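Local coordinates for protein EchA16_2 (Mycobacterium avium subsp. paratuberculosis, PDB 3QYR) that probably catalyses the reversible addition of water to the double bond of enoyl-CoA thioesters, as a hexameric member of the enoyl-CoA hydratase/isomerase (crotonase) family, at residues A[39-44]-A[86-91]. Residues are numbered along the deposited sequence; the frame is centred on the assembly and turned at random.
Sequences RFFGAL and RWPALT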
loop_
_atom_site.group_PDB
_atom_site.type_symbol
_atom_site.label_atom_id
_atom_site.label_comp_id
_atom_site.label_asym_id
_atom_site.label_seq_id
_atom_site.Cartn_x
_atom_site.Cartn_y
_atom_site.Cartn_z
ATOM N N ARG A 39 33.754 -1.229 9.156
ATOM C CA ARG A 39 34.460 -2.252 8.367
ATOM C C ARG A 39 33.521 -3.184 7.623
ATOM O O ARG A 39 33.771 -3.512 6.449
ATOM C CB ARG A 39 35.397 -3.057 9.253
ATOM C CG ARG A 39 36.688 -2.291 9.577
ATOM C CD ARG A 39 37.833 -2.646 8.640
ATOM N NE ARG A 39 38.631 -3.735 9.239
ATOM C CZ ARG A 39 39.258 -4.711 8.566
ATOM N NH1 ARG A 39 39.938 -5.628 9.257
ATOM N NH2 ARG A 39 39.200 -4.793 7.223
ATOM N N PHE A 40 32.448 -3.588 8.294
ATOM C CA PHE A 40 31.534 -4.554 7.730
ATOM C C PHE A 40 30.696 -3.912 6.634
ATOM O O PHE A 40 30.659 -4.380 5.492
ATOM C CB PHE A 40 30.631 -5.114 8.823
ATOM C CG PHE A 40 29.571 -6.049 8.307
ATOM C CD1 PHE A 40 29.886 -7.338 7.958
ATOM C CD2 PHE A 40 28.249 -5.610 8.147
ATOM C CE1 PHE A 40 28.899 -8.209 7.483
ATOM C CE2 PHE A 40 27.250 -6.481 7.671
ATOM C CZ PHE A 40 27.572 -7.779 7.355
ATOM N N PHE A 41 30.038 -2.818 6.981
ATOM C CA PHE A 41 29.204 -2.118 6.000
ATOM C C PHE A 41 30.017 -1.623 4.805
ATOM O O PHE A 41 29.561 -1.716 3.661
ATOM C CB PHE A 41 28.401 -0.994 6.650
ATOM C CG PHE A 41 27.365 -1.493 7.627
ATOM C CD1 PHE A 41 26.338 -2.306 7.201
ATOM C CD2 PHE A 41 27.421 -1.153 8.966
ATOM C CE1 PHE A 41 25.380 -2.756 8.072
ATOM C CE2 PHE A 41 26.488 -1.600 9.845
ATOM C CZ PHE A 41 25.452 -2.403 9.397
ATOM N N GLY A 42 31.227 -1.148 5.065
ATOM C CA GLY A 42 32.130 -0.726 3.989
ATOM C C GLY A 42 32.418 -1.894 3.053
ATOM O O GLY A 42 32.361 -1.744 1.830
ATOM N N ALA A 43 32.686 -3.068 3.634
ATOM C CA ALA A 43 32.958 -4.281 2.851
ATOM C C ALA A 43 31.765 -4.737 2.000
ATOM O O ALA A 43 31.949 -5.246 0.902
ATOM C CB ALA A 43 33.426 -5.408 3.755
ATOM N N LEU A 44 30.549 -4.580 2.494
ATOM C CA LEU A 44 29.395 -4.935 1.666
ATOM C C LEU A 44 29.337 -3.965 0.460
ATOM O O LEU A 44 29.113 -4.364 -0.682
ATOM C CB LEU A 44 28.096 -4.931 2.475
ATOM C CG LEU A 44 27.825 -6.094 3.465
ATOM C CD1 LEU A 44 26.511 -5.809 4.199
ATOM C CD2 LEU A 44 27.743 -7.463 2.816
ATOM N N ARG A 86 22.445 1.031 7.851
ATOM C CA ARG A 86 23.588 1.137 6.938
ATOM C C ARG A 86 23.761 -0.050 5.982
ATOM O O ARG A 86 24.757 -0.100 5.251
ATOM C CB ARG A 86 24.874 1.287 7.752
ATOM C CG ARG A 86 24.872 2.522 8.625
ATOM C CD ARG A 86 26.069 2.532 9.533
ATOM N NE ARG A 86 27.305 2.756 8.780
ATOM C CZ ARG A 86 28.522 2.769 9.314
ATOM N NH1 ARG A 86 29.569 3.004 8.524
ATOM N NH2 ARG A 86 28.692 2.562 10.624
ATOM N N TRP A 87 22.835 -1.013 5.996
ATOM C CA TRP A 87 22.927 -2.117 5.053
ATOM C C TRP A 87 22.634 -1.524 3.683
ATOM O O TRP A 87 21.543 -1.012 3.467
ATOM C CB TRP A 87 21.934 -3.221 5.364
ATOM C CG TRP A 87 22.176 -4.439 4.547
ATOM C CD1 TRP A 87 21.871 -4.609 3.247
ATOM C CD2 TRP A 87 22.815 -5.645 4.974
ATOM N NE1 TRP A 87 22.237 -5.855 2.839
ATOM C CE2 TRP A 87 22.832 -6.510 3.876
ATOM C CE3 TRP A 87 23.349 -6.082 6.188
ATOM C CZ2 TRP A 87 23.356 -7.786 3.940
ATOM C CZ3 TRP A 87 23.879 -7.373 6.259
ATOM C CH2 TRP A 87 23.873 -8.206 5.136
ATOM N N PRO A 88 23.633 -1.537 2.786
ATOM C CA PRO A 88 23.568 -0.937 1.485
ATOM C C PRO A 88 22.736 -1.691 0.454
ATOM O O PRO A 88 22.433 -2.879 0.628
ATOM C CB PRO A 88 25.013 -0.939 1.048
ATOM C CG PRO A 88 25.622 -2.047 1.751
ATOM C CD PRO A 88 24.971 -2.099 3.042
ATOM N N ALA A 89 22.362 -0.962 -0.600
ATOM C CA ALA A 89 21.674 -1.509 -1.747
ATOM C C ALA A 89 22.639 -2.394 -2.500
ATOM O O ALA A 89 23.595 -1.903 -3.093
ATOM C CB ALA A 89 21.181 -0.392 -2.656
ATOM N N LEU A 90 22.365 -3.694 -2.478
ATOM C CA LEU A 90 23.122 -4.675 -3.236
ATOM C C LEU A 90 22.256 -5.384 -4.274
ATOM O O LEU A 90 21.054 -5.589 -4.043
ATOM C CB LEU A 90 23.684 -5.731 -2.291
ATOM C CG LEU A 90 24.610 -5.160 -1.227
ATOM C CD1 LEU A 90 25.293 -6.270 -0.375
ATOM C CD2 LEU A 90 25.643 -4.279 -1.894
ATOM N N THR A 91 22.890 -5.783 -5.384
ATOM C CA THR A 91 22.265 -6.627 -6.414
ATOM C C THR A 91 22.873 -8.035 -6.447
ATOM O O THR A 91 22.422 -8.871 -7.225
ATOM C CB THR A 91 22.378 -6.018 -7.865
ATOM O OG1 THR A 91 23.748 -6.064 -8.319
ATOM C CG2 THR A 91 21.862 -4.551 -7.927
#
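Arg86 NH2 is held by one salt bridge, to OD1 of Asp38, the residue of helix 34-49 just before Arg39. Arg86 NH1 is hydrogen-bonded close by as well, so both ends of the guanidinium are held. No hydrogen bond joins 39-44 to 86-91, so their own contact is apolar and aromatic. The Arg86 chain crosses Phe41 at about a right angle and bends at chi3 (70°). Its CB sits over the centre of one face of the Phe41 ring, 3.7 Å from the ring centroid, a CH-pi contact. The guanidinium reaches past the rim, with Phe41 CD2 over one of its faces and the two planes 36° apart. Phe41 CD1 also comes within 3.3 Å of Arg86 O. Phe40 CD2 lies over the opposite face of the Phe41 ring, toward its rim, so the ring is sandwiched.

Leu44 makes the second CH-pi contact. Its CD1 stands 3.5 Å from the centroid of the six-membered ring of Trp87, almost exactly on the ring normal. Trp87 CG is anti to its backbone N (chi1 -171°), and the end of the indole comes nearer the helix than its CB direction suggests. Phe40 CG is likewise anti to N. The edge of its ring meets Trp87 CZ3 from CE2 at 3.8 Å, and the two rings cross obliquely. Next in the chain, Pro88 CG touches Leu44 CB at 3.9 Å. Leu90 CD2 lies 3.7 Å from Leu44 O.

The contact sets the loop between strands 55-60 and 94-98 against helix 34-49, the helix of the beta-alpha-beta crossover from strand 18-23 to the adjacent parallel strand 55-60. Phe40 and Leu44 also pack on both strands, through Leu23 and Ile58 and through Leu21 and Val56 respectively, while Trp87 stacks on Tyr112 at the end of helix 105-112.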